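Local coordinates for malate dehydrogenase (Picrophilus torridus, PDB 4BGV), which catalyses the reversible, NAD-dependent oxidation of malate to oxaloacetate in the tricarboxylic acid cycle, at residues Ala18-Leu21 with Ala22-Thr26; Lys42-Asp45 with Ile46-Ala50; Gly218-Ile221 with Val222-Lys226. All coordinates share one frame; numbering follows the deposited sequence.

Overall arrangement
Each contact is local, at the C-terminal end of one helix and the residues that follow. Interactions 1 and 2 are buried, interaction 3 partly so. The first two belong to the NAD-binding domain, have centres 11 Å apart and touch through Ile46, whose CD1 packs on Ala18 and Gln19. Interaction 3, in the C-terminal domain, is about 13 Å from either at the nearest atoms. All three reach the second subunit, and 2 and 3 meet across that interface, where Asp45 of one subunit is hydrogen-bonded to Tyr225 of the other. Interaction 1 mixes polar and aliphatic packing and closes in a Schellman motif; interaction 2 carries two acids joined by water; interaction 3 sets an aromatic contact beside exposed polar groups.

Interaction 1 (Ala18-Leu21 with Ala22-Thr26); sequences AQTL and AIRQT
Gln19 meets Ile23 at the end of helix 12-23, the crossover helix between strands 4-8 and 28-33 of the Rossmann-type NAD-binding domain, where Ala18, Leu21 and Ala22 pack on Ile29. Side chains touch by van der Waals contact: a bend at chi2 (67°) lays the Gln19 amide across the isoleucine, NE2 3.6 Å from Ile23 CG1, and Gln19 CG meets Ile23 CD1 at 3.8 Å. Thr20 CG2 runs beside Arg24 CD at 3.9 Å, and Leu21 CD2 leans on Thr26 OG1 at 3.5 Å. Backbone hydrogen bonds follow: Ile23 N meets Gln19 O at 3.0 Å, nearly straight at 171°, and Ala22 and Arg24 repeat the i to i-4 pattern. Gln25 then turns to positive phi in a Schellman motif: Thr26 N reaches back to Leu21 O at 2.9 Å and Gln25 N to Ala22 O. The polar ends have partners beyond the segment: Gln19 NE2 hydrogen-bonds Tyr55 OH, and Arg24 NH2 is salt-bridged to Glu243. With an alanine here instead of Gln19, the Tyr55 hydroxyl would probably lose this amide donor and Ile23 its packing on one flank. The chemistry implies a helix end closed by its own backbone, whose polar side chains pack through aliphatic stems and send their heads to neighbouring elements.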
ATOM      1  N   ALA A  18      -6.581  15.422   5.287  1.00  9.07           N
ATOM      2  CA  ALA A  18      -7.772  14.598   5.062  1.00  8.88           C
ATOM      3  C   ALA A  18      -7.545  13.595   3.927  1.00  8.19           C
ATOM      4  O   ALA A  18      -7.864  12.402   4.054  1.00  7.41           O
ATOM      5  CB  ALA A  18      -8.996  15.479   4.782  1.00  5.74           C
ATOM      6  N   GLN A  19      -6.975  14.067   2.818  1.00  7.94           N
ATOM      7  CA  GLN A  19      -6.733  13.169   1.683  1.00  6.04           C
ATOM      8  C   GLN A  19      -5.697  12.108   2.057  1.00  9.59           C
ATOM      9  O   GLN A  19      -5.791  10.952   1.632  1.00  6.82           O
ATOM     10  CB  GLN A  19      -6.285  13.948   0.447  1.00  7.31           C
ATOM     11  CG  GLN A  19      -5.922  13.062  -0.764  1.00 10.82           C
ATOM     12  CD  GLN A  19      -7.135  12.325  -1.359  1.00 10.10           C
ATOM     13  OE1 GLN A  19      -7.761  12.802  -2.314  1.00  9.73           O
ATOM     14  NE2 GLN A  19      -7.448  11.152  -0.815  1.00  8.67           N
ATOM     15  N   THR A  20      -4.717  12.503   2.863  1.00  7.43           N
ATOM     16  CA  THR A  20      -3.672  11.582   3.314  1.00  8.83           C
ATOM     17  C   THR A  20      -4.228  10.489   4.236  1.00  9.87           C
ATOM     18  O   THR A  20      -3.922   9.289   4.072  1.00  6.70           O
ATOM     19  CB  THR A  20      -2.537  12.356   4.030  1.00  6.53           C
ATOM     20  OG1 THR A  20      -1.981  13.292   3.108  1.00  9.36           O
ATOM     21  CG2 THR A  20      -1.434  11.405   4.491  1.00  6.05           C
ATOM     22  N   LEU A  21      -5.037  10.902   5.213  1.00  6.24           N
ATOM     23  CA  LEU A  21      -5.703   9.947   6.105  1.00  5.60           C
ATOM     24  C   LEU A  21      -6.571   8.976   5.324  1.00  7.05           C
ATOM     25  O   LEU A  21      -6.640   7.797   5.670  1.00  8.86           O
ATOM     26  CB  LEU A  21      -6.570  10.673   7.135  1.00  8.11           C
ATOM     27  CG  LEU A  21      -5.745  11.533   8.119  1.00 10.59           C
ATOM     28  CD1 LEU A  21      -6.670  12.328   9.022  1.00 10.02           C
ATOM     29  CD2 LEU A  21      -4.789  10.659   8.950  1.00  9.79           C
ATOM     30  N   ALA A  22      -7.232   9.464   4.273  1.00  6.14           N
ATOM     31  CA  ALA A  22      -8.099   8.587   3.464  1.00  6.72           C
ATOM     32  C   ALA A  22      -7.274   7.550   2.718  1.00  6.13           C
ATOM     33  O   ALA A  22      -7.583   6.353   2.757  1.00  7.93           O
ATOM     34  CB  ALA A  22      -8.949   9.402   2.488  1.00  8.71           C
ATOM     35  N   ILE A  23      -6.219   8.005   2.040  1.00  6.32           N
ATOM     36  CA  ILE A  23      -5.304   7.087   1.348  1.00  7.23           C
ATOM     37  C   ILE A  23      -4.736   6.008   2.282  1.00  7.72           C
ATOM     38  O   ILE A  23      -4.649   4.840   1.912  1.00  9.74           O
ATOM     39  CB  ILE A  23      -4.161   7.878   0.666  1.00  8.27           C
ATOM     40  CG1 ILE A  23      -4.755   8.723  -0.473  1.00  6.50           C
ATOM     41  CG2 ILE A  23      -3.045   6.947   0.174  1.00 10.44           C
ATOM     42  CD1 ILE A  23      -3.877   9.884  -0.921  1.00  9.91           C
ATOM     43  N   ARG A  24      -4.334   6.409   3.483  1.00  6.11           N
ATOM     44  CA  ARG A  24      -3.764   5.479   4.449  1.00  7.30           C
ATOM     45  C   ARG A  24      -4.852   4.773   5.255  1.00 11.36           C
ATOM     46  O   ARG A  24      -4.558   3.992   6.167  1.00 10.84           O
ATOM     47  CB  ARG A  24      -2.771   6.210   5.360  1.00  7.22           C
ATOM     48  CG  ARG A  24      -1.588   6.763   4.552  1.00  9.12           C
ATOM     49  CD  ARG A  24      -0.672   7.639   5.396  1.00  8.76           C
ATOM     50  NE  ARG A  24       0.138   6.911   6.377  1.00  9.52           N
ATOM     51  CZ  ARG A  24       1.316   6.356   6.093  1.00 12.26           C
ATOM     52  NH1 ARG A  24       1.772   6.391   4.843  1.00 12.61           N
ATOM     53  NH2 ARG A  24       2.033   5.734   7.038  1.00 10.95           N
ATOM     54  N   GLN A  25      -6.101   5.042   4.895  1.00  7.17           N
ATOM     55  CA  GLN A  25      -7.263   4.355   5.480  1.00  7.68           C
ATOM     56  C   GLN A  25      -7.317   4.437   7.005  1.00  9.43           C
ATOM     57  O   GLN A  25      -7.679   3.471   7.701  1.00  9.38           O
ATOM     58  CB  GLN A  25      -7.331   2.909   4.961  1.00  9.30           C
ATOM     59  CG  GLN A  25      -7.421   2.884   3.440  1.00 10.20           C
ATOM     60  CD  GLN A  25      -7.610   1.501   2.823  1.00 17.42           C
ATOM     61  OE1 GLN A  25      -7.800   0.507   3.517  1.00 20.07           O
ATOM     62  NE2 GLN A  25      -7.564   1.447   1.495  1.00 19.95           N
ATOM     63  N   THR A  26      -6.989   5.618   7.520  1.00  8.00           N
ATOM     64  CA  THR A  26      -6.841   5.791   8.960  1.00  8.47           C
ATOM     65  C   THR A  26      -8.172   5.690   9.699  1.00 10.73           C
ATOM     66  O   THR A  26      -8.240   5.108  10.782  1.00 14.78           O
ATOM     67  CB  THR A  26      -6.114   7.103   9.288  1.00 12.91           C
ATOM     68  OG1 THR A  26      -4.895   7.141   8.534  1.00  9.87           O
ATOM     69  CG2 THR A  26      -5.782   7.204  10.789  1.00 12.10           C
TER

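Interaction 2 (Lys42-Asp45 with Ile46-Ala50)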
ATOM      1  N   LYS A  42     -14.084  20.118  -0.194  1.00  9.93           N
ATOM      2  CA  LYS A  42     -12.859  19.321  -0.073  1.00  9.11           C
ATOM      3  C   LYS A  42     -13.208  17.873   0.246  1.00 11.85           C
ATOM      4  O   LYS A  42     -12.644  16.948  -0.353  1.00  6.96           O
ATOM      5  CB  LYS A  42     -11.910  19.903   0.996  1.00  8.15           C
ATOM      6  CG  LYS A  42     -11.351  21.279   0.646  1.00 10.82           C
ATOM      7  CD  LYS A  42     -10.320  21.219  -0.485  1.00 10.56           C
ATOM      8  CE  LYS A  42      -9.685  22.598  -0.807  1.00 12.71           C
ATOM      9  NZ  LYS A  42      -8.782  23.099   0.277  1.00  9.31           N
ATOM     10  N   ALA A  43     -14.158  17.678   1.164  1.00  7.37           N
ATOM     11  CA  ALA A  43     -14.597  16.328   1.528  1.00 11.95           C
ATOM     12  C   ALA A  43     -15.173  15.568   0.335  1.00 11.31           C
ATOM     13  O   ALA A  43     -14.856  14.391   0.123  1.00 10.21           O
ATOM     14  CB  ALA A  43     -15.624  16.385   2.646  1.00 11.76           C
ATOM     15  N   LEU A  44     -16.005  16.238  -0.454  1.00  8.42           N
ATOM     16  CA  LEU A  44     -16.644  15.562  -1.582  1.00  9.33           C
ATOM     17  C   LEU A  44     -15.624  15.205  -2.674  1.00  8.98           C
ATOM     18  O   LEU A  44     -15.705  14.145  -3.292  1.00  9.94           O
ATOM     19  CB  LEU A  44     -17.787  16.412  -2.163  1.00 10.32           C
ATOM     20  CG  LEU A  44     -18.631  15.758  -3.275  1.00 11.04           C
ATOM     21  CD1 LEU A  44     -19.188  14.405  -2.823  1.00 11.59           C
ATOM     22  CD2 LEU A  44     -19.791  16.662  -3.728  1.00 10.29           C
ATOM     23  N   ASP A  45     -14.683  16.109  -2.916  1.00  8.14           N
ATOM     24  CA  ASP A  45     -13.666  15.913  -3.948  1.00  7.67           C
ATOM     25  C   ASP A  45     -12.800  14.738  -3.517  1.00  9.26           C
ATOM     26  O   ASP A  45     -12.460  13.879  -4.319  1.00  9.15           O
ATOM     27  CB  ASP A  45     -12.829  17.200  -4.082  1.00  9.37           C
ATOM     28  CG  ASP A  45     -11.983  17.251  -5.361  1.00  9.24           C
ATOM     29  OD1 ASP A  45     -12.112  16.370  -6.249  1.00  8.73           O
ATOM     30  OD2 ASP A  45     -11.177  18.200  -5.473  1.00  8.86           O
ATOM     31  N   ILE A  46     -12.458  14.698  -2.237  1.00  7.83           N
ATOM     32  CA  ILE A  46     -11.678  13.582  -1.706  1.00  7.96           C
ATOM     33  C   ILE A  46     -12.492  12.282  -1.773  1.00  8.31           C
ATOM     34  O   ILE A  46     -11.991  11.249  -2.223  1.00  9.18           O
ATOM     35  CB  ILE A  46     -11.214  13.870  -0.257  1.00  6.93           C
ATOM     36  CG1 ILE A  46     -10.116  14.954  -0.256  1.00  8.62           C
ATOM     37  CG2 ILE A  46     -10.721  12.587   0.418  1.00  9.34           C
ATOM     38  CD1 ILE A  46      -9.806  15.546   1.139  1.00  8.60           C
ATOM     39  N   LEU A  47     -13.742  12.331  -1.323  1.00  6.68           N
ATOM     40  CA  LEU A  47     -14.587  11.134  -1.337  1.00  7.15           C
ATOM     41  C   LEU A  47     -14.780  10.579  -2.750  1.00  8.32           C
ATOM     42  O   LEU A  47     -14.810   9.363  -2.954  1.00  8.97           O
ATOM     43  CB  LEU A  47     -15.964  11.420  -0.729  1.00  7.55           C
ATOM     44  CG  LEU A  47     -16.863  10.195  -0.581  1.00 10.35           C
ATOM     45  CD1 LEU A  47     -16.255   9.223   0.430  1.00 11.56           C
ATOM     46  CD2 LEU A  47     -18.273  10.625  -0.164  1.00 13.76           C
ATOM     47  N   GLU A  48     -14.922  11.462  -3.732  1.00  9.45           N
ATOM     48  CA  GLU A  48     -15.171  11.008  -5.099  1.00  7.77           C
ATOM     49  C   GLU A  48     -14.013  10.214  -5.722  1.00  7.87           C
ATOM     50  O   GLU A  48     -14.191   9.594  -6.762  1.00  9.38           O
ATOM     51  CB  GLU A  48     -15.607  12.174  -6.010  1.00  8.22           C
ATOM     52  CG  GLU A  48     -17.024  12.631  -5.686  1.00  8.72           C
ATOM     53  CD  GLU A  48     -17.477  13.866  -6.434  1.00 13.40           C
ATOM     54  OE1 GLU A  48     -16.643  14.511  -7.116  1.00 10.51           O
ATOM     55  OE2 GLU A  48     -18.697  14.172  -6.350  1.00 11.33           O
ATOM     56  N   GLY A  49     -12.843  10.247  -5.096  1.00  7.15           N
ATOM     57  CA  GLY A  49     -11.703   9.476  -5.556  1.00  8.47           C
ATOM     58  C   GLY A  49     -11.656   8.088  -4.932  1.00  8.19           C
ATOM     59  O   GLY A  49     -10.861   7.246  -5.335  1.00  7.23           O
ATOM     60  N   ALA A  50     -12.517   7.851  -3.942  1.00  8.75           N
ATOM     61  CA  ALA A  50     -12.582   6.541  -3.267  1.00 12.36           C
ATOM     62  C   ALA A  50     -12.683   5.304  -4.189  1.00 10.20           C
ATOM     63  O   ALA A  50     -12.004   4.294  -3.943  1.00 10.08           O
ATOM     64  CB  ALA A  50     -13.714   6.529  -2.225  1.00  7.74           C
TER
HETATM   65  O   HOH W   1     -14.265  15.780  -7.818  1.00  9.40           O
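Leu44 and Glu48 cross at an angle one turn apart near the end of helix 38-47. Glu48 sets CG beside its backbone N (chi1 -72°), which brings that CG 3.1 Å from Leu44 O, the carbonyl that also accepts Glu48 N at 2.8 Å. Extended beyond CG, the chain then carries the carboxylate to the leucine's branch point, OE2 lying 3.5 Å from Leu44 CG. In the second subunit, Arg156, an arginine that probably binds substrate there, forms a salt bridge with Glu48 OE1, whereas Tyr225 and the backbone N atoms of Phe231 and Tyr232 hold Asp45 OD2. Water 1 links the acids, donating to Asp45 OD1 at 2.7 Å and to Glu48 OE1 at 2.8 Å. Asp45 OD1 and Glu48 OE1 stand 5.0 Å apart, and all these partners together probably offset the like charges. Ile46 swings its CG1 beside its own backbone N (chi1 -71°), 3.2 Å from Lys42 O, which accepts Ile46 N. A type I turn from Leu47 to Ala50 leads into helix 50-53. Within the Rossmann-type domain, Ala43, Ile46 and Leu47 rest on Ile59 of strand 59-63, Ile46 also packs on helix 12-23, and the acids face the neighbouring subunit.

Interaction 3 (Gly218-Ile221 with Val222-Lys226)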
ATOM      1  N   GLY A 218      10.731  25.692   5.692  1.00 11.40           N
ATOM      2  CA  GLY A 218       9.394  26.211   5.429  1.00 10.96           C
ATOM      3  C   GLY A 218       9.462  27.480   4.600  1.00 13.75           C
ATOM      4  O   GLY A 218       8.650  27.680   3.683  1.00 13.20           O
ATOM      5  N   GLY A 219      10.442  28.333   4.910  1.00 10.67           N
ATOM      6  CA  GLY A 219      10.669  29.559   4.142  1.00 10.09           C
ATOM      7  C   GLY A 219      11.040  29.271   2.688  1.00  9.98           C
ATOM      8  O   GLY A 219      10.640  30.015   1.769  1.00 10.65           O
ATOM      9  N   GLU A 220      11.803  28.194   2.478  1.00  9.62           N
ATOM     10  CA  GLU A 220      12.219  27.791   1.137  1.00 14.08           C
ATOM     11  C   GLU A 220      10.988  27.505   0.287  1.00 11.30           C
ATOM     12  O   GLU A 220      10.914  27.937  -0.862  1.00 10.17           O
ATOM     13  CB  GLU A 220      13.131  26.552   1.180  1.00 10.48           C
ATOM     14  CG  GLU A 220      13.564  26.046  -0.200  1.00 13.71           C
ATOM     15  CD  GLU A 220      14.484  24.814  -0.149  1.00 15.11           C
ATOM     16  OE1 GLU A 220      14.649  24.235   0.944  1.00 15.71           O
ATOM     17  OE2 GLU A 220      15.048  24.434  -1.206  1.00 14.62           O
ATOM     18  N   ILE A 221      10.024  26.786   0.850  1.00  9.13           N
ATOM     19  CA  ILE A 221       8.789  26.490   0.117  1.00  8.57           C
ATOM     20  C   ILE A 221       7.951  27.755  -0.103  1.00 10.00           C
ATOM     21  O   ILE A 221       7.413  27.971  -1.186  1.00 10.07           O
ATOM     22  CB  ILE A 221       7.934  25.410   0.829  1.00  8.43           C
ATOM     23  CG1 ILE A 221       8.742  24.127   1.013  1.00 10.52           C
ATOM     24  CG2 ILE A 221       6.678  25.102   0.015  1.00  9.24           C
ATOM     25  CD1 ILE A 221       9.179  23.494  -0.293  1.00 12.83           C
ATOM     26  N   VAL A 222       7.835  28.591   0.923  1.00 12.71           N
ATOM     27  CA  VAL A 222       7.110  29.859   0.775  1.00 13.07           C
ATOM     28  C   VAL A 222       7.629  30.699  -0.394  1.00 13.76           C
ATOM     29  O   VAL A 222       6.842  31.274  -1.159  1.00 12.78           O
ATOM     30  CB  VAL A 222       7.133  30.684   2.074  1.00 12.72           C
ATOM     31  CG1 VAL A 222       6.669  32.115   1.810  1.00 16.10           C
ATOM     32  CG2 VAL A 222       6.240  30.019   3.123  1.00 11.53           C
ATOM     33  N   ASN A 223       8.947  30.759  -0.548  1.00 14.64           N
ATOM     34  CA  ASN A 223       9.526  31.521  -1.648  1.00 13.50           C
ATOM     35  C   ASN A 223       9.131  30.955  -3.010  1.00 13.57           C
ATOM     36  O   ASN A 223       8.914  31.702  -3.963  1.00 14.78           O
ATOM     37  CB  ASN A 223      11.046  31.594  -1.552  1.00 12.80           C
ATOM     38  CG  ASN A 223      11.664  32.142  -2.820  1.00 13.68           C
ATOM     39  OD1 ASN A 223      11.535  33.332  -3.119  1.00 15.08           O
ATOM     40  ND2 ASN A 223      12.320  31.274  -3.586  1.00 11.39           N
ATOM     41  N   LEU A 224       9.020  29.637  -3.092  1.00 12.58           N
ATOM     42  CA  LEU A 224       8.696  28.993  -4.355  1.00  9.93           C
ATOM     43  C   LEU A 224       7.209  29.122  -4.688  1.00 10.04           C
ATOM     44  O   LEU A 224       6.845  29.299  -5.863  1.00 12.26           O
ATOM     45  CB  LEU A 224       9.137  27.532  -4.320  1.00  9.38           C
ATOM     46  CG  LEU A 224      10.659  27.358  -4.239  1.00 11.37           C
ATOM     47  CD1 LEU A 224      11.075  25.920  -3.925  1.00  8.98           C
ATOM     48  CD2 LEU A 224      11.291  27.815  -5.529  1.00 12.01           C
ATOM     49  N   TYR A 225       6.357  29.062  -3.665  1.00  9.88           N
ATOM     50  CA  TYR A 225       4.901  29.156  -3.852  1.00  9.64           C
ATOM     51  C   TYR A 225       4.404  30.596  -4.006  1.00 12.34           C
ATOM     52  O   TYR A 225       3.369  30.838  -4.639  1.00 13.70           O
ATOM     53  CB  TYR A 225       4.168  28.531  -2.660  1.00  9.22           C
ATOM     54  CG  TYR A 225       4.101  27.017  -2.657  1.00 12.21           C
ATOM     55  CD1 TYR A 225       4.476  26.272  -3.777  1.00  8.46           C
ATOM     56  CD2 TYR A 225       3.623  26.331  -1.540  1.00 10.49           C
ATOM     57  CE1 TYR A 225       4.394  24.884  -3.766  1.00 13.95           C
ATOM     58  CE2 TYR A 225       3.541  24.947  -1.523  1.00 10.05           C
ATOM     59  CZ  TYR A 225       3.927  24.233  -2.646  1.00 12.91           C
ATOM     60  OH  TYR A 225       3.841  22.858  -2.655  1.00 12.02           O
ATOM     61  N   LYS A 226       5.139  31.539  -3.412  1.00 13.45           N
ATOM     62  CA  LYS A 226       4.812  32.975  -3.433  1.00 15.25           C
ATOM     63  C   LYS A 226       3.597  33.358  -2.584  1.00 18.08           C
ATOM     64  O   LYS A 226       3.665  34.293  -1.797  1.00 23.80           O
ATOM     65  CB  LYS A 226       4.634  33.520  -4.859  1.00 14.10           C
ATOM     66  CG  LYS A 226       5.780  33.200  -5.809  1.00 19.14           C
ATOM     67  CD  LYS A 226       7.056  33.856  -5.353  1.00 20.70           C
ATOM     68  CE  LYS A 226       8.215  33.621  -6.318  1.00 22.86           C
ATOM     69  NZ  LYS A 226       9.486  34.061  -5.651  1.00 17.78           N
TER
HETATM   70  O   HOH W   2      13.036  28.876  -2.216  1.00 11.57           O
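A methyl-on-ring contact within one helix joins Ile221 to Tyr225, in the last turns of helix 217-225 of the C-terminal domain, where the helix meets the second subunit. Ile221 CG2 sits over one face of the phenol ring in a CH-pi contact, 3.8 Å from the centroid and 24° off the ring normal. It is displaced toward the rim, the nearest ring atom being Tyr225 CE2 at 3.5 Å. The two side chains point the same way: with Ile221 CG1 set beside the backbone N (chi1 -57°), CG2 is left anti to that nitrogen and comes over the tyrosine ring. A hydrogen bond from the hydroxyl to Asp45 of the second subunit holds the far end of the ring in place while the methyl packs on one face. Backbone bonds support the pair. Tyr225 N reaches Ile221 O at 2.9 Å, nearly along the C=O axis, and Leu224 N makes only weak bonds, at 3.4 Å to Glu220 O and at 3.0 Å to Ile221 O. On a more exposed side, water 2 donates to Glu220 O and accepts from Asn223 ND2, linking the two residues. Lys226 takes positive phi and ends the helix; its NZ folds back to Asn223 O at 3.0 Å, a weak bond. The four-residue spacing thus brings isoleucine and tyrosine onto one side of the helix, and Tyr225 joins Asp45 of the second subunit at the interface of an LDH/MDH-family C-terminal domain.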